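Local coordinates for protein cytosol aminopeptidase (Staphylococcus aureus subsp. aureus, PDB 3KZW) that probably removes N-terminal amino acids from peptides, as a metal-dependent aminopeptidase of the cytosol aminopeptidase family, at residues A[367-372]-A[466-471]; A[392-397]-A[480-485]; A[403-408]-A[430-435]. All coordinates share one frame; numbering follows the deposited sequence.

Contact 1. Residues A[367-372]-A[466-471]; sequences EGRLVL and ASFVTH. With NA (sodium ion), chain R.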
loop_
_atom_site.group_PDB
_atom_site.type_symbol
_atom_site.label_atom_id
_atom_site.label_comp_id
_atom_site.label_asym_id
_atom_site.label_seq_id
_atom_site.Cartn_x
_atom_site.Cartn_y
_atom_site.Cartn_z
ATOM N N GLU A 367 8.438 20.276 8.062
ATOM C CA GLU A 367 8.175 21.577 8.680
ATOM C C GLU A 367 9.273 21.999 9.662
ATOM O O GLU A 367 9.498 23.194 9.875
ATOM C CB GLU A 367 6.794 21.582 9.363
ATOM C CG GLU A 367 6.729 21.003 10.789
ATOM C CD GLU A 367 6.992 19.496 10.874
ATOM O OE1 GLU A 367 6.647 18.749 9.933
ATOM O OE2 GLU A 367 7.532 19.052 11.912
ATOM N N GLY A 368 9.953 21.012 10.243
ATOM C CA GLY A 368 10.956 21.255 11.272
ATOM C C GLY A 368 12.125 22.078 10.779
ATOM O O GLY A 368 12.513 23.057 11.416
ATOM N N ARG A 369 12.683 21.682 9.639
ATOM C CA ARG A 369 13.817 22.386 9.041
ATOM C C ARG A 369 13.476 23.833 8.669
ATOM O O ARG A 369 14.354 24.696 8.638
ATOM C CB ARG A 369 14.354 21.619 7.825
ATOM C CG ARG A 369 13.373 21.476 6.665
ATOM C CD ARG A 369 13.782 20.361 5.721
ATOM N NE ARG A 369 13.450 19.039 6.252
ATOM C CZ ARG A 369 13.633 17.893 5.602
ATOM N NH1 ARG A 369 14.151 17.883 4.380
ATOM N NH2 ARG A 369 13.297 16.747 6.176
ATOM N N LEU A 370 12.197 24.089 8.399
ATOM C CA LEU A 370 11.728 25.428 8.050
ATOM C C LEU A 370 11.749 26.370 9.250
ATOM O O LEU A 370 12.279 27.477 9.156
ATOM C CB LEU A 370 10.327 25.378 7.433
ATOM C CG LEU A 370 10.167 24.684 6.074
ATOM C CD1 LEU A 370 8.697 24.477 5.758
ATOM C CD2 LEU A 370 10.856 25.456 4.950
ATOM N N VAL A 371 11.186 25.928 10.374
ATOM C CA VAL A 371 11.158 26.755 11.581
ATOM C C VAL A 371 12.547 26.915 12.202
ATOM O O VAL A 371 12.851 27.958 12.783
ATOM C CB VAL A 371 10.121 26.265 12.636
ATOM C CG1 VAL A 371 8.719 26.240 12.039
ATOM C CG2 VAL A 371 10.493 24.903 13.217
ATOM N N LEU A 372 13.384 25.886 12.064
ATOM C CA LEU A 372 14.762 25.934 12.544
ATOM C C LEU A 372 15.579 26.934 11.741
ATOM O O LEU A 372 16.414 27.644 12.298
ATOM C CB LEU A 372 15.417 24.552 12.478
ATOM C CG LEU A 372 15.030 23.508 13.531
ATOM C CD1 LEU A 372 15.465 22.126 13.079
ATOM C CD2 LEU A 372 15.616 23.839 14.904
ATOM N N ALA A 466 19.807 18.240 7.479
ATOM C CA ALA A 466 20.919 18.843 8.207
ATOM C C ALA A 466 21.580 19.949 7.388
ATOM O O ALA A 466 21.893 21.019 7.912
ATOM C CB ALA A 466 21.935 17.781 8.585
ATOM N N SER A 467 21.777 19.677 6.100
ATOM C CA SER A 467 22.339 20.648 5.166
ATOM C C SER A 467 21.458 21.888 5.065
ATOM O O SER A 467 21.960 23.009 4.997
ATOM C CB SER A 467 22.506 20.018 3.783
ATOM O OG SER A 467 23.067 20.939 2.864
ATOM N N PHE A 468 20.145 21.676 5.066
ATOM C CA PHE A 468 19.179 22.768 4.990
ATOM C C PHE A 468 19.250 23.672 6.220
ATOM O O PHE A 468 19.301 24.895 6.090
ATOM C CB PHE A 468 17.762 22.221 4.807
ATOM C CG PHE A 468 16.738 23.275 4.491
ATOM C CD1 PHE A 468 16.069 23.945 5.510
ATOM C CD2 PHE A 468 16.432 23.592 3.173
ATOM C CE1 PHE A 468 15.116 24.922 5.223
ATOM C CE2 PHE A 468 15.481 24.564 2.873
ATOM C CZ PHE A 468 14.823 25.231 3.901
ATOM N N VAL A 469 19.261 23.063 7.403
ATOM C CA VAL A 469 19.315 23.798 8.666
ATOM C C VAL A 469 20.650 24.533 8.851
ATOM O O VAL A 469 20.661 25.717 9.191
ATOM C CB VAL A 469 19.018 22.871 9.874
ATOM C CG1 VAL A 469 19.211 23.603 11.196
ATOM C CG2 VAL A 469 17.602 22.323 9.780
ATOM N N THR A 470 21.763 23.838 8.601
ATOM C CA THR A 470 23.102 24.398 8.833
ATOM C C THR A 470 23.499 25.465 7.817
ATOM O O THR A 470 24.500 26.164 8.003
ATOM C CB THR A 470 24.193 23.309 8.878
ATOM O OG1 THR A 470 24.124 22.511 7.691
ATOM C CG2 THR A 470 24.016 22.419 10.106
ATOM N N HIS A 471 22.719 25.582 6.744
ATOM C CA HIS A 471 22.930 26.606 5.721
ATOM C C HIS A 471 22.747 28.008 6.293
ATOM O O HIS A 471 23.444 28.938 5.902
ATOM C CB HIS A 471 21.968 26.386 4.551
ATOM C CG HIS A 471 21.965 27.495 3.540
ATOM N ND1 HIS A 471 22.908 27.595 2.539
ATOM C CD2 HIS A 471 21.122 28.542 3.368
ATOM C CE1 HIS A 471 22.651 28.659 1.799
ATOM N NE2 HIS A 471 21.573 29.251 2.281
HETATM NA NA NA R . 26.883 26.588 7.616
HETATM O O HOH W 1 26.663 27.011 5.273
HETATM O O HOH W 2 27.822 26.862 9.700
#
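Arg369 meets both Phe468 and Val469 in this contact, in which helices 368-372 and 466-470 run nearly parallel, their short axes 9.0 Å apart at an angle of 15°. The apolar part begins with the arginine's own methylenes: Arg369 CB lies 3.7 Å from Phe468 CD1, and CG follows, nearest the same CD1 atom. With CG placed between the backbone N and the carbonyl carbon (chi1 63°), the chain crosses the phenyl group at about a right angle, and a bend at chi3 then leads the guanidinium away from helix 466-470. Leu370 CD2 approaches Phe468 CZ at 4.1 Å. The next residue, Val469, uses its CG2 methyl to pack against both Arg369 CB and Leu372 CD1, the latter at 3.9 Å. The flat ring thus fills the space beside the arginine methylenes, while the branched valine offers one methyl to two residues of the other helix.

The polar element is slight. Arg369 O sits in the plane of the phenyl ring at its edge, 3.5 Å from Phe468 CE1, and no hydrogen bond links the two segments. Within its own helix, Thr470 OG1 returns a bond of 2.7 Å to Ala466 O, while Thr470 O binds a sodium ion at 2.5 Å, together with Gly474 O and two waters.

Strands 386-391 and 478-482 underlie Val469, Leu372 also touches strand 386-391, and helix 248-254 covers Leu370 and Val371.

Contact 2. Residues A[392-397]-A[480-485]; sequences TLTGAA and HFDIAG. With NA (sodium ion), chain S.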
loop_
_atom_site.group_PDB
_atom_site.type_symbol
_atom_site.label_atom_id
_atom_site.label_comp_id
_atom_site.label_asym_id
_atom_site.label_seq_id
_atom_site.Cartn_x
_atom_site.Cartn_y
_atom_site.Cartn_z
ATOM N N THR A 392 13.490 16.840 16.672
ATOM C CA THR A 392 12.989 15.556 16.213
ATOM C C THR A 392 12.605 15.719 14.745
ATOM O O THR A 392 11.436 15.919 14.421
ATOM C CB THR A 392 11.760 15.098 17.035
ATOM O OG1 THR A 392 10.782 16.147 17.070
ATOM C CG2 THR A 392 12.160 14.746 18.461
ATOM N N LEU A 393 13.600 15.645 13.861
ATOM C CA LEU A 393 13.403 15.980 12.446
ATOM C C LEU A 393 12.957 14.830 11.554
ATOM O O LEU A 393 11.834 14.824 11.061
ATOM C CB LEU A 393 14.668 16.608 11.843
ATOM C CG LEU A 393 14.918 18.113 11.936
ATOM C CD1 LEU A 393 15.835 18.534 10.799
ATOM C CD2 LEU A 393 13.629 18.923 11.901
ATOM N N THR A 394 13.849 13.864 11.349
ATOM C CA THR A 394 13.736 12.939 10.225
ATOM C C THR A 394 13.466 11.499 10.640
ATOM O O THR A 394 14.037 11.003 11.612
ATOM C CB THR A 394 15.023 12.964 9.366
ATOM O OG1 THR A 394 15.576 14.284 9.361
ATOM C CG2 THR A 394 14.719 12.575 7.942
ATOM N N GLY A 395 12.596 10.830 9.889
ATOM C CA GLY A 395 12.414 9.393 10.019
ATOM C C GLY A 395 13.643 8.639 9.537
ATOM O O GLY A 395 13.972 7.578 10.067
ATOM N N ALA A 396 14.327 9.200 8.539
ATOM C CA ALA A 396 15.525 8.584 7.954
ATOM C C ALA A 396 16.675 8.428 8.951
ATOM O O ALA A 396 17.464 7.491 8.843
ATOM C CB ALA A 396 15.982 9.359 6.726
ATOM N N ALA A 397 16.761 9.343 9.915
ATOM C CA ALA A 397 17.758 9.253 10.986
ATOM C C ALA A 397 17.513 8.028 11.866
ATOM O O ALA A 397 18.462 7.383 12.315
ATOM C CB ALA A 397 17.761 10.523 11.821
ATOM N N HIS A 480 24.104 20.185 14.455
ATOM C CA HIS A 480 22.697 19.819 14.358
ATOM C C HIS A 480 22.464 18.436 14.968
ATOM O O HIS A 480 23.121 17.460 14.593
ATOM C CB HIS A 480 22.244 19.866 12.892
ATOM C CG HIS A 480 20.925 19.208 12.639
ATOM N ND1 HIS A 480 19.746 19.671 13.182
ATOM C CD2 HIS A 480 20.597 18.123 11.898
ATOM C CE1 HIS A 480 18.749 18.894 12.795
ATOM N NE2 HIS A 480 19.239 17.948 12.012
ATOM N N PHE A 481 21.530 18.363 15.913
ATOM C CA PHE A 481 21.198 17.109 16.585
ATOM C C PHE A 481 19.806 16.609 16.198
ATOM O O PHE A 481 18.791 17.186 16.608
ATOM C CB PHE A 481 21.279 17.268 18.105
ATOM C CG PHE A 481 22.666 17.513 18.625
ATOM C CD1 PHE A 481 23.592 16.476 18.693
ATOM C CD2 PHE A 481 23.040 18.773 19.074
ATOM C CE1 PHE A 481 24.876 16.697 19.184
ATOM C CE2 PHE A 481 24.314 19.002 19.574
ATOM C CZ PHE A 481 25.235 17.960 19.630
ATOM N N ASP A 482 19.765 15.538 15.408
ATOM C CA ASP A 482 18.504 14.894 15.049
ATOM C C ASP A 482 18.179 13.831 16.093
ATOM O O ASP A 482 18.766 12.747 16.099
ATOM C CB ASP A 482 18.575 14.286 13.645
ATOM C CG ASP A 482 17.196 14.070 13.019
ATOM O OD1 ASP A 482 16.183 13.974 13.754
ATOM O OD2 ASP A 482 17.122 13.992 11.773
ATOM N N ILE A 483 17.246 14.164 16.980
ATOM C CA ILE A 483 16.877 13.294 18.093
ATOM C C ILE A 483 15.479 12.692 17.909
ATOM O O ILE A 483 14.775 12.425 18.881
ATOM C CB ILE A 483 16.990 14.027 19.464
ATOM C CG1 ILE A 483 16.125 15.295 19.492
ATOM C CG2 ILE A 483 18.445 14.354 19.771
ATOM C CD1 ILE A 483 15.837 15.828 20.888
ATOM N N ALA A 484 15.094 12.464 16.656
ATOM C CA ALA A 484 13.789 11.885 16.337
ATOM C C ALA A 484 13.570 10.541 17.031
ATOM O O ALA A 484 12.457 10.222 17.457
ATOM C CB ALA A 484 13.624 11.746 14.831
ATOM N N GLY A 485 14.642 9.763 17.146
ATOM C CA GLY A 485 14.589 8.454 17.775
ATOM C C GLY A 485 14.657 8.484 19.292
ATOM O O GLY A 485 13.684 8.120 19.956
HETATM NA NA NA S . 11.076 7.398 19.360
HETATM O O HOH W 3 10.298 5.616 20.729
#
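In the mixed sheet of the catalytic domain, strands 386-391 and 478-482 are parallel neighbours, and this contact joins the loop after strand 386-391, Thr392 to Thr394, to the end of strand 478-482 and the loop after it, Asp482 to Ala484. The carboxylate of Asp482 is the polar centre. Its CG stands opposite the backbone N (chi1 -159°), which brings both oxygens to the facing loop. Asp482 OD1 accepts from Leu393 N at 3.1 Å, a donor lying 40° out of the carboxylate plane. Asp482 OD2 takes the hydroxyl Thr394 OG1 at 2.9 Å through its syn lone pair. Thr394 N adds weak bonds to both oxygens. A short acidic side chain suits this place, since one group can collect several donors from a turning backbone.

Leu393 CB and Ala397 CB pack against this carboxylate. Ala397 CB lies 3.5 Å from Asp482 OD2, where a small methyl lets helix 395-401 come close. Two further pairs flank it. Leu393 CD1 reaches His480 CE1 at 3.6 Å, while the ring nitrogen ND1 is hydrogen-bonded to Asp389 OD1. The Thr392 methyl CG2 lies 3.5 Å from Ile483 O, while OG1 bonds to Asp306 OD1.

Past Ala484 the chain reaches a second sodium ion, bound by Thr488 OG1, a water and Gly485 O, the last at 2.8 Å.

Contact 3. Residues A[403-408]-A[430-435]; sequences DDKAAA and MVFELP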
loop_
_atom_site.group_PDB
_atom_site.type_symbol
_atom_site.label_atom_id
_atom_site.label_comp_id
_atom_site.label_asym_id
_atom_site.label_seq_id
_atom_site.Cartn_x
_atom_site.Cartn_y
_atom_site.Cartn_z
ATOM N N ASP A 403 16.335 3.440 16.815
ATOM C CA ASP A 403 15.497 4.299 17.644
ATOM C C ASP A 403 16.195 4.845 18.893
ATOM O O ASP A 403 15.732 5.817 19.484
ATOM C CB ASP A 403 14.233 3.547 18.059
ATOM C CG ASP A 403 13.117 4.481 18.470
ATOM O OD1 ASP A 403 12.470 5.070 17.568
ATOM O OD2 ASP A 403 12.894 4.640 19.694
ATOM N N ASP A 404 17.302 4.225 19.292
ATOM C CA ASP A 404 17.940 4.544 20.572
ATOM C C ASP A 404 19.202 5.415 20.477
ATOM O O ASP A 404 19.846 5.690 21.491
ATOM C CB ASP A 404 18.234 3.254 21.350
ATOM C CG ASP A 404 19.053 2.248 20.549
ATOM O OD1 ASP A 404 19.293 2.465 19.341
ATOM O OD2 ASP A 404 19.457 1.223 21.140
ATOM N N LYS A 405 19.550 5.840 19.263
ATOM C CA LYS A 405 20.750 6.645 19.032
ATOM C C LYS A 405 20.403 7.962 18.348
ATOM O O LYS A 405 19.479 8.019 17.539
ATOM C CB LYS A 405 21.761 5.874 18.179
ATOM C CG LYS A 405 22.103 4.490 18.694
ATOM C CD LYS A 405 22.993 3.744 17.720
ATOM C CE LYS A 405 22.909 2.244 17.938
ATOM N NZ LYS A 405 21.574 1.687 17.582
ATOM N N ALA A 406 21.148 9.015 18.673
ATOM C CA ALA A 406 20.950 10.328 18.061
ATOM C C ALA A 406 21.928 10.566 16.913
ATOM O O ALA A 406 23.062 10.075 16.939
ATOM C CB ALA A 406 21.085 11.420 19.098
ATOM N N ALA A 407 21.481 11.320 15.911
ATOM C CA ALA A 407 22.326 11.672 14.772
ATOM C C ALA A 407 22.867 13.083 14.933
ATOM O O ALA A 407 22.101 14.027 15.134
ATOM C CB ALA A 407 21.553 11.544 13.469
ATOM N N ALA A 408 24.189 13.218 14.850
ATOM C CA ALA A 408 24.846 14.515 14.970
ATOM C C ALA A 408 25.523 14.922 13.662
ATOM O O ALA A 408 26.144 14.097 12.989
ATOM C CB ALA A 408 25.846 14.497 16.109
ATOM N N MET A 430 23.844 7.637 23.526
ATOM C CA MET A 430 24.374 7.266 22.222
ATOM C C MET A 430 24.131 8.344 21.167
ATOM O O MET A 430 22.997 8.597 20.760
ATOM C CB MET A 430 23.815 5.914 21.776
ATOM C CG MET A 430 24.392 4.743 22.550
ATOM S SD MET A 430 23.868 3.151 21.901
ATOM C CE MET A 430 22.173 3.057 22.490
ATOM N N VAL A 431 25.218 8.989 20.749
ATOM C CA VAL A 431 25.187 10.012 19.705
ATOM C C VAL A 431 26.273 9.680 18.686
ATOM O O VAL A 431 27.415 9.413 19.057
ATOM C CB VAL A 431 25.427 11.436 20.277
ATOM C CG1 VAL A 431 25.200 12.489 19.205
ATOM C CG2 VAL A 431 24.521 11.711 21.476
ATOM N N PHE A 432 25.914 9.682 17.406
ATOM C CA PHE A 432 26.871 9.364 16.347
ATOM C C PHE A 432 26.784 10.323 15.163
ATOM O O PHE A 432 25.718 10.868 14.867
ATOM C CB PHE A 432 26.725 7.908 15.899
ATOM C CG PHE A 432 27.107 6.914 16.957
ATOM C CD1 PHE A 432 28.436 6.555 17.145
ATOM C CD2 PHE A 432 26.139 6.351 17.782
ATOM C CE1 PHE A 432 28.798 5.644 18.132
ATOM C CE2 PHE A 432 26.489 5.436 18.774
ATOM C CZ PHE A 432 27.823 5.083 18.946
ATOM N N GLU A 433 27.919 10.528 14.499
ATOM C CA GLU A 433 28.011 11.492 13.410
ATOM C C GLU A 433 27.506 10.938 12.082
ATOM O O GLU A 433 27.765 9.784 11.732
ATOM C CB GLU A 433 29.450 12.001 13.256
ATOM C CG GLU A 433 29.584 13.217 12.332
ATOM C CD GLU A 433 31.026 13.627 12.048
ATOM O OE1 GLU A 433 31.961 13.019 12.624
ATOM O OE2 GLU A 433 31.219 14.564 11.240
ATOM N N LEU A 434 26.770 11.778 11.362
ATOM C CA LEU A 434 26.459 11.558 9.955
ATOM C C LEU A 434 26.983 12.757 9.160
ATOM O O LEU A 434 27.055 13.866 9.694
ATOM C CB LEU A 434 24.952 11.379 9.756
ATOM C CG LEU A 434 24.270 10.157 10.378
ATOM C CD1 LEU A 434 22.779 10.208 10.124
ATOM C CD2 LEU A 434 24.850 8.861 9.843
ATOM N N PRO A 435 27.359 12.545 7.885
ATOM C CA PRO A 435 28.052 13.600 7.143
ATOM C C PRO A 435 27.147 14.599 6.415
ATOM O O PRO A 435 25.993 14.293 6.115
ATOM C CB PRO A 435 28.867 12.811 6.121
ATOM C CG PRO A 435 28.056 11.596 5.856
ATOM C CD PRO A 435 27.241 11.306 7.093
#
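Ala408 and Val431 form the apolar centre, with Ala408 CB 3.7 Å from Val431 CG1. The valine's other methyl, CG2, faces Ala406 CB at 4.2 Å, and the two branches thus serve two alanines on the same side of the sheet. Helix 414-426 packs on this side against Ala408 and Val431, and small or beta-branched residues allow it to come close. On the other side of the sheet Ala407 CB meets Leu434 CD1 at 3.8 Å.

Between these faces runs the parallel pairing of strands 406-408 and 431-433. Ala406 N bonds to Met430 O, Phe432 N to Ala406 O, Ala408 N to Phe432 O and Leu434 N to Ala408 O, the first at 2.8 Å and 172°. The donors thus alternate between the strands, as parallel pairing requires.

Further out, the long aliphatic chain of Lys405 spans the margin: its CG lies 3.8 Å from Met430 CB and its CD 4.0 Å from Phe432 CE2. Met430 SD lies beside Lys405 CG, and a bend at chi3 (-75°) puts CE by Asp404 OD2. The last lysine torsion (chi4 68°) carries NZ back to Asp404 OD1 in a 3.0 Å salt bridge. Leu401 O of the same chain and Glu440 of the second subunit also hold this ammonium, while Asp404 OD2 bonds to Thr439 of that subunit.

Phe432 and Leu434 pack against Pro435 and Leu434 of the second subunit. Strand 478-482 runs antiparallel beside strand 406-411, which helix 414-426 links to strand 431-433 as a beta-alpha-beta unit.

In the fold
Contacts 2 and 3 both reach the same sheet, their centres 8 Å apart: Asp482 N probably bonds to Ala407 O at 2.8 Å, joining strand 478-482 to strand 406-411. Contact 1 packs against contact 2 with centres 12 Å apart, Leu393 CD2 lying 3.6 Å from Gly368 CA and Ala466 CB 3.6 Å from His480 CD2. Contacts 1 and 3 do not touch; their centres are 17 Å apart. Near contacts 1 and 2, Lys283, Asp288, Asp306, Asp365 and Glu367 gather in a cluster consistent with the two-metal centre of this family. The two sodium ions are bound apart from this cluster, by the backbone oxygens of Thr470 and Gly485 among others. Contact 3 also packs against and bonds to the second subunit.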